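Side-chain contacts in putative diflavin flavoprotein A 3 (Synechocystis sp., PDB 6H0C), which probably passes electrons from NADH to oxygen, reducing it to water, this piece comprising the metallo-hydrolase and flavodoxin-like parts of the longer protein: residues 260-265 with 271-276; 298-303 with 326-331; 312-315 with 321-324; 342-347 with 353-358. All coordinates share one frame; numbering follows the deposited sequence.

Contact 1. Residues 260-265 with 271-276; sequences LIYASA and TLAQAI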
loop_
_atom_site.group_PDB
_atom_site.type_symbol
_atom_site.label_atom_id
_atom_site.label_comp_id
_atom_site.label_asym_id
_atom_site.label_seq_id
_atom_site.Cartn_x
_atom_site.Cartn_y
_atom_site.Cartn_z
ATOM N N LEU A 260 -10.878 -7.660 -8.373
ATOM C CA LEU A 260 -11.156 -6.240 -8.242
ATOM C C LEU A 260 -10.102 -5.479 -9.004
ATOM O O LEU A 260 -8.975 -5.313 -8.536
ATOM C CB LEU A 260 -11.178 -5.822 -6.770
ATOM C CG LEU A 260 -11.200 -4.331 -6.427
ATOM C CD1 LEU A 260 -12.438 -3.678 -6.980
ATOM C CD2 LEU A 260 -11.139 -4.147 -4.912
ATOM N N ILE A 261 -10.474 -5.037 -10.197
ATOM C CA ILE A 261 -9.557 -4.367 -11.103
ATOM C C ILE A 261 -9.721 -2.854 -10.994
ATOM O O ILE A 261 -10.786 -2.328 -11.331
ATOM C CB ILE A 261 -9.813 -4.822 -12.559
ATOM C CG1 ILE A 261 -9.629 -6.340 -12.664
ATOM C CG2 ILE A 261 -8.923 -4.053 -13.522
ATOM C CD1 ILE A 261 -10.166 -6.955 -13.938
ATOM N N TYR A 262 -8.700 -2.149 -10.508
ATOM C CA TYR A 262 -8.779 -0.688 -10.483
ATOM C C TYR A 262 -7.612 -0.039 -11.228
ATOM O O TYR A 262 -6.583 -0.670 -11.460
ATOM C CB TYR A 262 -8.866 -0.169 -9.045
ATOM C CG TYR A 262 -7.785 -0.641 -8.099
ATOM C CD1 TYR A 262 -6.575 0.020 -8.018
ATOM C CD2 TYR A 262 -7.993 -1.732 -7.259
ATOM C CE1 TYR A 262 -5.588 -0.405 -7.141
ATOM C CE2 TYR A 262 -7.019 -2.155 -6.378
ATOM C CZ TYR A 262 -5.816 -1.487 -6.319
ATOM O OH TYR A 262 -4.831 -1.900 -5.441
ATOM N N ALA A 263 -7.785 1.221 -11.615
ATOM C CA ALA A 263 -6.906 1.842 -12.602
ATOM C C ALA A 263 -5.463 2.035 -12.126
ATOM O O ALA A 263 -4.524 1.767 -12.878
ATOM C CB ALA A 263 -7.486 3.172 -13.035
ATOM N N SER A 264 -5.285 2.509 -10.895
ATOM C CA SER A 264 -3.942 2.718 -10.352
ATOM C C SER A 264 -3.935 2.742 -8.822
ATOM O O SER A 264 -4.995 2.780 -8.180
ATOM C CB SER A 264 -3.345 4.014 -10.893
ATOM O OG SER A 264 -3.985 5.124 -10.296
ATOM N N ALA A 265 -2.731 2.740 -8.250
ATOM C CA ALA A 265 -2.540 2.505 -6.817
ATOM C C ALA A 265 -2.966 3.670 -5.936
ATOM O O ALA A 265 -3.360 3.477 -4.792
ATOM C CB ALA A 265 -1.073 2.172 -6.535
ATOM N N THR A 271 -8.905 4.881 -3.493
ATOM C CA THR A 271 -9.535 4.987 -2.180
ATOM C C THR A 271 -10.887 4.250 -2.148
ATOM O O THR A 271 -11.176 3.502 -1.212
ATOM C CB THR A 271 -9.717 6.461 -1.789
ATOM O OG1 THR A 271 -8.426 7.083 -1.735
ATOM C CG2 THR A 271 -10.397 6.591 -0.434
ATOM N N LEU A 272 -11.702 4.443 -3.183
ATOM C CA LEU A 272 -12.990 3.753 -3.279
ATOM C C LEU A 272 -12.762 2.253 -3.313
ATOM O O LEU A 272 -13.463 1.483 -2.646
ATOM C CB LEU A 272 -13.766 4.185 -4.529
ATOM C CG LEU A 272 -14.069 5.679 -4.711
ATOM C CD1 LEU A 272 -14.914 5.903 -5.964
ATOM C CD2 LEU A 272 -14.759 6.262 -3.482
ATOM N N ALA A 273 -11.766 1.850 -4.094
ATOM C CA ALA A 273 -11.481 0.439 -4.307
ATOM C C ALA A 273 -11.168 -0.276 -2.999
ATOM O O ALA A 273 -11.626 -1.403 -2.784
ATOM C CB ALA A 273 -10.323 0.276 -5.289
ATOM N N GLN A 274 -10.390 0.369 -2.127
ATOM C CA GLN A 274 -10.001 -0.284 -0.876
ATOM C C GLN A 274 -11.231 -0.437 0.008
ATOM O O GLN A 274 -11.381 -1.448 0.710
ATOM C CB GLN A 274 -8.902 0.492 -0.142
ATOM C CG GLN A 274 -7.764 0.989 -1.041
ATOM C CD GLN A 274 -7.224 -0.072 -2.003
ATOM O OE1 GLN A 274 -7.149 -1.259 -1.679
ATOM N NE2 GLN A 274 -6.841 0.365 -3.197
ATOM N N ALA A 275 -12.124 0.549 -0.050
ATOM C CA ALA A 275 -13.363 0.496 0.733
ATOM C C ALA A 275 -14.264 -0.647 0.268
ATOM O O ALA A 275 -14.780 -1.418 1.084
ATOM C CB ALA A 275 -14.104 1.819 0.652
ATOM N N ILE A 276 -14.452 -0.762 -1.041
ATOM C CA ILE A 276 -15.244 -1.861 -1.591
ATOM C C ILE A 276 -14.634 -3.227 -1.243
ATOM O O ILE A 276 -15.348 -4.147 -0.841
ATOM C CB ILE A 276 -15.394 -1.728 -3.119
ATOM C CG1 ILE A 276 -16.218 -0.476 -3.446
ATOM C CG2 ILE A 276 -16.029 -2.980 -3.716
ATOM C CD1 ILE A 276 -16.235 -0.122 -4.911
HETATM O O HOH W 1 -5.710 -3.227 -3.203
#
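Leu260 reaches the helix with one methyl group: its CD2 lies 3.5 Å from Ala273 O, so it rests on backbone rather than on another side chain. Leu260 also packs against Phe345 and Val287. Strand 257-262 is the first strand in the chain of the flavodoxin-like parallel sheet, and with helix 268-281 and strand 286-291 it makes a beta-alpha-beta unit; the two short segments run almost antiparallel (171°), their axes 9.5 Å apart. In flavodoxins the turn between this strand and this helix holds the FMN phosphate. Tyr262, at the end of the strand, points to the helix. With CG between the backbone N and the carbonyl carbon (chi1 54°), its ring lies obliquely by the methyl of Ala273, CD2 3.7 Å from CB. The amide plane of Gln274 stands at a right angle to the ring, its NE2 coming obliquely to 3.8 Å from Tyr262 OH without a hydrogen bond. A water 2.7 Å from Tyr262 OH links the two, donating to Gln274 OE1 at 2.9 Å. A bend at chi2 (-47°) carries that amide round, and a hydrogen bond between NE2 and Ser270 OG helps fix its rotation. Pro152 and Arg153 also touch Tyr262.

Contact 2. Residues 298-303 with 326-331; sequences EEIKEA and QTALGI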
loop_
_atom_site.group_PDB
_atom_site.type_symbol
_atom_site.label_atom_id
_atom_site.label_comp_id
_atom_site.label_asym_id
_atom_site.label_seq_id
_atom_site.Cartn_x
_atom_site.Cartn_y
_atom_site.Cartn_z
ATOM N N GLU A 298 -1.317 -11.998 -17.937
ATOM C CA GLU A 298 -1.514 -13.302 -17.329
ATOM C C GLU A 298 -2.104 -13.175 -15.918
ATOM O O GLU A 298 -2.935 -13.992 -15.514
ATOM C CB GLU A 298 -0.201 -14.079 -17.315
ATOM C CG GLU A 298 0.332 -14.344 -18.721
ATOM C CD GLU A 298 -0.690 -15.039 -19.616
ATOM O OE1 GLU A 298 -1.301 -16.031 -19.161
ATOM O OE2 GLU A 298 -0.891 -14.592 -20.769
ATOM N N GLU A 299 -1.694 -12.147 -15.182
ATOM C CA GLU A 299 -2.286 -11.880 -13.872
ATOM C C GLU A 299 -3.793 -11.706 -13.983
ATOM O O GLU A 299 -4.557 -12.244 -13.179
ATOM C CB GLU A 299 -1.705 -10.619 -13.236
ATOM C CG GLU A 299 -0.347 -10.747 -12.611
ATOM C CD GLU A 299 0.057 -9.447 -11.950
ATOM O OE1 GLU A 299 -0.731 -8.945 -11.115
ATOM O OE2 GLU A 299 1.139 -8.914 -12.284
ATOM N N ILE A 300 -4.213 -10.925 -14.972
ATOM C CA ILE A 300 -5.625 -10.607 -15.107
ATOM C C ILE A 300 -6.384 -11.851 -15.537
ATOM O O ILE A 300 -7.454 -12.137 -15.006
ATOM C CB ILE A 300 -5.861 -9.455 -16.097
ATOM C CG1 ILE A 300 -5.246 -8.167 -15.539
ATOM C CG2 ILE A 300 -7.344 -9.258 -16.327
ATOM C CD1 ILE A 300 -5.169 -7.050 -16.533
ATOM N N LYS A 301 -5.819 -12.604 -16.478
ATOM C CA LYS A 301 -6.439 -13.855 -16.896
ATOM C C LYS A 301 -6.627 -14.790 -15.706
ATOM O O LYS A 301 -7.710 -15.337 -15.520
ATOM C CB LYS A 301 -5.609 -14.553 -17.967
ATOM C CG LYS A 301 -5.634 -13.884 -19.323
ATOM C CD LYS A 301 -4.699 -14.607 -20.287
ATOM C CE LYS A 301 -4.568 -13.866 -21.605
ATOM N NZ LYS A 301 -3.555 -14.532 -22.481
ATOM N N GLU A 302 -5.578 -14.976 -14.906
ATOM C CA GLU A 302 -5.639 -15.915 -13.778
ATOM C C GLU A 302 -6.668 -15.476 -12.743
ATOM O O GLU A 302 -7.393 -16.297 -12.186
ATOM C CB GLU A 302 -4.269 -16.065 -13.108
ATOM C CG GLU A 302 -3.167 -16.602 -14.017
ATOM C CD GLU A 302 -3.499 -17.953 -14.646
ATOM O OE1 GLU A 302 -2.781 -18.936 -14.350
ATOM O OE2 GLU A 302 -4.457 -18.032 -15.449
ATOM N N ALA A 303 -6.717 -14.177 -12.474
ATOM C CA ALA A 303 -7.678 -13.659 -11.520
ATOM C C ALA A 303 -9.096 -13.941 -12.015
ATOM O O ALA A 303 -9.916 -14.485 -11.276
ATOM C CB ALA A 303 -7.465 -12.171 -11.295
ATOM N N GLN A 326 -8.831 0.138 -20.346
ATOM C CA GLN A 326 -9.327 -0.329 -21.645
ATOM C C GLN A 326 -8.761 -1.704 -22.022
ATOM O O GLN A 326 -9.502 -2.587 -22.461
ATOM C CB GLN A 326 -9.011 0.688 -22.745
ATOM C CG GLN A 326 -9.679 2.045 -22.535
ATOM C CD GLN A 326 -9.328 3.053 -23.623
ATOM O OE1 GLN A 326 -9.130 2.691 -24.783
ATOM N NE2 GLN A 326 -9.246 4.328 -23.247
ATOM N N THR A 327 -7.457 -1.896 -21.847
ATOM C CA THR A 327 -6.861 -3.182 -22.180
ATOM C C THR A 327 -7.313 -4.274 -21.195
ATOM O O THR A 327 -7.590 -5.395 -21.622
ATOM C CB THR A 327 -5.321 -3.109 -22.219
ATOM O OG1 THR A 327 -4.830 -2.708 -20.942
ATOM C CG2 THR A 327 -4.871 -2.101 -23.272
ATOM N N ALA A 328 -7.401 -3.963 -19.900
ATOM C CA ALA A 328 -7.943 -4.932 -18.924
ATOM C C ALA A 328 -9.375 -5.346 -19.300
ATOM O O ALA A 328 -9.762 -6.507 -19.145
ATOM C CB ALA A 328 -7.913 -4.354 -17.500
ATOM N N LEU A 329 -10.156 -4.386 -19.792
ATOM C CA LEU A 329 -11.531 -4.649 -20.214
ATOM C C LEU A 329 -11.572 -5.714 -21.317
ATOM O O LEU A 329 -12.406 -6.622 -21.282
ATOM C CB LEU A 329 -12.202 -3.355 -20.694
ATOM C CG LEU A 329 -13.516 -3.487 -21.469
ATOM C CD1 LEU A 329 -14.631 -3.939 -20.552
ATOM C CD2 LEU A 329 -13.882 -2.174 -22.158
ATOM N N GLY A 330 -10.669 -5.600 -22.290
ATOM C CA GLY A 330 -10.591 -6.565 -23.373
ATOM C C GLY A 330 -10.267 -7.963 -22.881
ATOM O O GLY A 330 -10.880 -8.953 -23.301
ATOM N N ILE A 331 -9.289 -8.050 -21.987
ATOM C CA ILE A 331 -8.887 -9.338 -21.437
ATOM C C ILE A 331 -10.025 -9.926 -20.618
ATOM O O ILE A 331 -10.283 -11.127 -20.673
ATOM C CB ILE A 331 -7.609 -9.211 -20.573
ATOM C CG1 ILE A 331 -6.440 -8.717 -21.438
ATOM C CG2 ILE A 331 -7.273 -10.541 -19.905
ATOM C CD1 ILE A 331 -5.210 -8.308 -20.644
#
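Two helices on one face of the flavodoxin-like sheet pack side by side here, Ile300 and Lys301 of helix 297-306 meeting Ala328 and Ile331 of helix 323-335. The segments point broadly the same way, crossing at -45° with their axes 10.1 Å apart, and the contact is apolar. Ile300 uses both its branches: CD1 comes to 4.0 Å from Ala328 CB, while CG2 meets Ile331 CG2 at 3.8 Å, methyl to methyl, the two side chains crossing at about a right angle. That same Ile331 CG2 is also touched by Lys301, whose CG lies 3.8 Å away. Of Lys301 it is CG, near the start of the chain, that joins the packing. Beyond CG it runs on extended, and its NZ forms a salt bridge to Glu298 OE2 at 3.2 Å, one turn back in its own helix; the ammonium group approaches on the syn side of the carboxylate, 25° out of its plane. The charged groups lie at the more exposed margin, while Ile300 and Ala328 are buried. Beneath, Ile300 rests on Ile290 of strand 286-291 and Ala328 on Ile261 of strand 257-262, while Leu329 turns to helix 353-364.

Contact 3. Residues 312-315 with 321-324; sequences FGSP and APTP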
loop_
_atom_site.group_PDB
_atom_site.type_symbol
_atom_site.label_atom_id
_atom_site.label_comp_id
_atom_site.label_asym_id
_atom_site.label_seq_id
_atom_site.Cartn_x
_atom_site.Cartn_y
_atom_site.Cartn_z
ATOM N N PHE A 312 -14.800 -3.411 -11.808
ATOM C CA PHE A 312 -13.899 -2.420 -12.411
ATOM C C PHE A 312 -14.060 -1.051 -11.752
ATOM O O PHE A 312 -15.188 -0.581 -11.544
ATOM C CB PHE A 312 -14.150 -2.280 -13.918
ATOM C CG PHE A 312 -13.321 -3.214 -14.785
ATOM C CD1 PHE A 312 -12.421 -2.703 -15.717
ATOM C CD2 PHE A 312 -13.464 -4.594 -14.697
ATOM C CE1 PHE A 312 -11.676 -3.549 -16.536
ATOM C CE2 PHE A 312 -12.717 -5.445 -15.512
ATOM C CZ PHE A 312 -11.820 -4.920 -16.428
ATOM N N GLY A 313 -12.931 -0.417 -11.433
ATOM C CA GLY A 313 -12.918 0.931 -10.889
ATOM C C GLY A 313 -12.044 1.810 -11.765
ATOM O O GLY A 313 -10.890 1.473 -12.042
ATOM N N SER A 314 -12.577 2.943 -12.211
ATOM C CA SER A 314 -11.830 3.770 -13.155
ATOM C C SER A 314 -12.110 5.257 -12.984
ATOM O O SER A 314 -13.254 5.659 -12.793
ATOM C CB SER A 314 -12.153 3.345 -14.601
ATOM O OG SER A 314 -11.486 4.158 -15.550
ATOM N N PRO A 315 -11.053 6.081 -13.059
ATOM C CA PRO A 315 -11.240 7.522 -13.228
ATOM C C PRO A 315 -11.552 7.834 -14.691
ATOM O O PRO A 315 -11.560 6.927 -15.534
ATOM C CB PRO A 315 -9.888 8.098 -12.822
ATOM C CG PRO A 315 -8.915 7.038 -13.279
ATOM C CD PRO A 315 -9.624 5.710 -13.038
ATOM N N ALA A 321 -11.624 6.309 -20.231
ATOM C CA ALA A 321 -10.916 5.469 -19.280
ATOM C C ALA A 321 -9.414 5.518 -19.590
ATOM O O ALA A 321 -9.013 5.708 -20.742
ATOM C CB ALA A 321 -11.435 4.041 -19.338
ATOM N N PRO A 322 -8.581 5.366 -18.556
ATOM C CA PRO A 322 -7.144 5.199 -18.777
ATOM C C PRO A 322 -6.883 3.976 -19.642
ATOM O O PRO A 322 -7.620 2.987 -19.540
ATOM C CB PRO A 322 -6.588 4.997 -17.364
ATOM C CG PRO A 322 -7.615 5.615 -16.469
ATOM C CD PRO A 322 -8.929 5.333 -17.129
ATOM N N THR A 323 -5.852 4.041 -20.473
ATOM C CA THR A 323 -5.518 2.938 -21.356
ATOM C C THR A 323 -5.441 1.577 -20.655
ATOM O O THR A 323 -5.934 0.588 -21.190
ATOM C CB THR A 323 -4.201 3.208 -22.067
ATOM O OG1 THR A 323 -4.369 4.342 -22.921
ATOM C CG2 THR A 323 -3.799 2.012 -22.903
ATOM N N PRO A 324 -4.844 1.515 -19.453
ATOM C CA PRO A 324 -4.779 0.212 -18.768
ATOM C C PRO A 324 -6.149 -0.376 -18.407
ATOM O O PRO A 324 -6.294 -1.602 -18.345
ATOM C CB PRO A 324 -3.981 0.529 -17.504
ATOM C CG PRO A 324 -3.146 1.735 -17.900
ATOM C CD PRO A 324 -4.070 2.546 -18.744
#
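The planar carbonyl of Pro315 holds Ser314 OG in its plane, on a lone pair, and the two oxygens together meet the ring of Pro322. The hydrogen bond from Ser314 OG to Pro315 O is 2.8 Å long, with a C=O...donor angle of 137°. The serine hydroxyl can turn back on the residue after it because OG lies beside its own carbonyl carbon, trans to N (chi1 178°). Both oxygens of this hydrogen bond face the same carbon of the opposing proline: Pro322 CD is 3.2 Å from Ser314 OG and 3.5 Å from Pro315 O. The serine oxygen further touches the methyl of Ala321, at 3.8 Å from CB. Already paired with each other, the two oxygens are thus covered on this side by CD of Pro322 and, for OG, by the methyl of Ala321. The puckered rings of Pro315 and Pro322 cross obliquely and meet CG to CG at 3.7 Å; CD of Pro315 is also near, 4.0 Å from CG of Pro322. Pro322 occupies the N-cap position, so the contact brings the end of strand 309-313 up to the start of helix 323-335, two successive elements of a beta-alpha-beta unit. In flavodoxins the loop at this place contributes to the flavin site. To one side, Pro315 touches Ala263 after strand 257-262; to the other, strand 309-313 is hydrogen-bonded, through the backbone of Phe312, to strand 341-348, and Ala354 of helix 353-364 packs on Ser314 and Ala321.

Contact 4. Residues 342-347 with 353-358; sequences CGVFGS and EAIDML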
loop_
_atom_site.group_PDB
_atom_site.type_symbol
_atom_site.label_atom_id
_atom_site.label_comp_id
_atom_site.label_asym_id
_atom_site.label_seq_id
_atom_site.Cartn_x
_atom_site.Cartn_y
_atom_site.Cartn_z
ATOM N N CYS A 342 -20.934 -8.858 -11.907
ATOM C CA CYS A 342 -20.175 -7.686 -12.340
ATOM C C CYS A 342 -20.454 -6.461 -11.466
ATOM O O CYS A 342 -21.516 -6.355 -10.859
ATOM C CB CYS A 342 -20.502 -7.371 -13.802
ATOM S SG CYS A 342 -19.723 -5.873 -14.418
ATOM N N GLY A 343 -19.497 -5.538 -11.410
ATOM C CA GLY A 343 -19.676 -4.282 -10.698
ATOM C C GLY A 343 -18.802 -3.181 -11.275
ATOM O O GLY A 343 -17.698 -3.447 -11.753
ATOM N N VAL A 344 -19.289 -1.943 -11.233
ATOM C CA VAL A 344 -18.542 -0.797 -11.754
ATOM C C VAL A 344 -18.561 0.390 -10.784
ATOM O O VAL A 344 -19.614 0.746 -10.246
ATOM C CB VAL A 344 -19.109 -0.338 -13.118
ATOM C CG1 VAL A 344 -18.325 0.851 -13.653
ATOM C CG2 VAL A 344 -19.090 -1.492 -14.116
ATOM N N PHE A 345 -17.399 1.004 -10.561
ATOM C CA PHE A 345 -17.324 2.215 -9.734
ATOM C C PHE A 345 -16.259 3.182 -10.221
ATOM O O PHE A 345 -15.410 2.833 -11.045
ATOM C CB PHE A 345 -17.045 1.868 -8.274
ATOM C CG PHE A 345 -15.674 1.296 -8.032
ATOM C CD1 PHE A 345 -14.649 2.095 -7.545
ATOM C CD2 PHE A 345 -15.411 -0.050 -8.283
ATOM C CE1 PHE A 345 -13.379 1.560 -7.310
ATOM C CE2 PHE A 345 -14.142 -0.591 -8.052
ATOM C CZ PHE A 345 -13.129 0.215 -7.571
ATOM N N GLY A 346 -16.298 4.400 -9.697
ATOM C CA GLY A 346 -15.282 5.378 -10.025
ATOM C C GLY A 346 -15.534 6.755 -9.441
ATOM O O GLY A 346 -16.627 7.049 -8.958
ATOM N N SER A 347 -14.502 7.591 -9.477
ATOM C CA SER A 347 -14.631 9.006 -9.154
ATOM C C SER A 347 -14.408 9.812 -10.423
ATOM O O SER A 347 -13.833 9.318 -11.400
ATOM C CB SER A 347 -13.623 9.439 -8.098
ATOM O OG SER A 347 -12.320 9.446 -8.649
ATOM N N GLU A 353 -17.348 9.691 -17.986
ATOM C CA GLU A 353 -17.626 8.853 -19.149
ATOM C C GLU A 353 -17.005 7.462 -19.059
ATOM O O GLU A 353 -17.534 6.518 -19.631
ATOM C CB GLU A 353 -17.139 9.543 -20.422
ATOM C CG GLU A 353 -17.961 10.772 -20.820
ATOM C CD GLU A 353 -17.519 12.056 -20.124
ATOM O OE1 GLU A 353 -18.125 13.118 -20.399
ATOM O OE2 GLU A 353 -16.566 12.006 -19.313
ATOM N N ALA A 354 -15.888 7.328 -18.351
ATOM C CA ALA A 354 -15.256 6.016 -18.191
ATOM C C ALA A 354 -16.204 5.030 -17.495
ATOM O O ALA A 354 -16.291 3.858 -17.870
ATOM C CB ALA A 354 -13.946 6.145 -17.420
ATOM N N ILE A 355 -16.929 5.521 -16.494
ATOM C CA ILE A 355 -17.871 4.695 -15.743
ATOM C C ILE A 355 -19.055 4.280 -16.620
ATOM O O ILE A 355 -19.466 3.110 -16.623
ATOM C CB ILE A 355 -18.369 5.439 -14.490
ATOM C CG1 ILE A 355 -17.191 5.715 -13.554
ATOM C CG2 ILE A 355 -19.454 4.637 -13.784
ATOM C CD1 ILE A 355 -17.519 6.616 -12.388
ATOM N N ASP A 356 -19.594 5.236 -17.375
ATOM C CA ASP A 356 -20.673 4.938 -18.312
ATOM C C ASP A 356 -20.215 3.898 -19.344
ATOM O O ASP A 356 -20.931 2.930 -19.623
ATOM C CB ASP A 356 -21.155 6.210 -19.015
ATOM C CG ASP A 356 -21.704 7.253 -18.048
ATOM O OD1 ASP A 356 -22.162 6.883 -16.940
ATOM O OD2 ASP A 356 -21.679 8.451 -18.407
ATOM N N MET A 357 -19.017 4.092 -19.895
ATOM C CA MET A 357 -18.480 3.180 -20.901
ATOM C C MET A 357 -18.426 1.748 -20.359
ATOM O O MET A 357 -18.930 0.811 -20.982
ATOM C CB MET A 357 -17.091 3.642 -21.352
ATOM C CG MET A 357 -16.482 2.823 -22.486
ATOM S SD MET A 357 -15.636 1.324 -21.933
ATOM C CE MET A 357 -14.263 2.002 -20.986
ATOM N N LEU A 358 -17.825 1.584 -19.185
ATOM C CA LEU A 358 -17.713 0.268 -18.566
ATOM C C LEU A 358 -19.078 -0.368 -18.259
ATOM O O LEU A 358 -19.302 -1.552 -18.538
ATOM C CB LEU A 358 -16.882 0.361 -17.288
ATOM C CG LEU A 358 -15.384 0.612 -17.476
ATOM C CD1 LEU A 358 -14.727 0.834 -16.126
ATOM C CD2 LEU A 358 -14.731 -0.551 -18.219
#
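Gly346 and Ile355 mark the closest backbone approach, their CA atoms 6.3 Å apart, in a strand and a helix that run almost exactly antiparallel (173°) with axes only 8.2 Å from each other. Gly346 is nearly fully extended, and the missing side chain is what permits so close an approach: Ile355 sets its end directly on the glycine backbone, CD1 lying 3.5 Å from Gly346 CA and 3.6 Å from Gly346 C. The isoleucine gets there by an extended chain, chi2 171°, which carries CD1 down to the strand although the side chain leaves the helix at a slant. Its other branch, CG2, touches Val344 CG1 at 4.0 Å. Two residues before the glycine and on the same face of the strand, Val344 directs this single methyl into the helix, where it also meets Ile355 O and, at 3.9 Å, Leu358 CB. The valine thus fits between two residues one helical turn apart. The side chain of Phe345 points away and packs instead on helix 268-281, across the sheet. Asp356, on a side of the helix turned from this strand, forms a salt bridge with Arg375 of strand 368-377. Strand 341-348, helix 353-364 and strand 368-377 follow one another as a beta-alpha-beta unit of the three-layer alpha-beta-alpha flavodoxin-like fold, with helix 353-364 packed on one face of the sheet and helix 268-281 on the other.

Along the chain, contact 1 comes first, closing the short turn between strand 257-262 and the helix after it. Contact 2 then opens at 298-303 and closes a much longer loop at 326-331; contact 3, which joins strand 309-313 to the start of its helix, is nested inside that loop. Contact 4 follows in series and closes the turn between strand 341-348 and helix 353-364; none of the four cross. Contacts 1, 3 and 4 are strand-to-helix closures on one parallel sheet, contact 1 on the face opposite contacts 3 and 4, whereas contact 2 joins helix to helix. Contacts 2 and 3 share helix 323-335, and Phe345 links contacts 1 and 4.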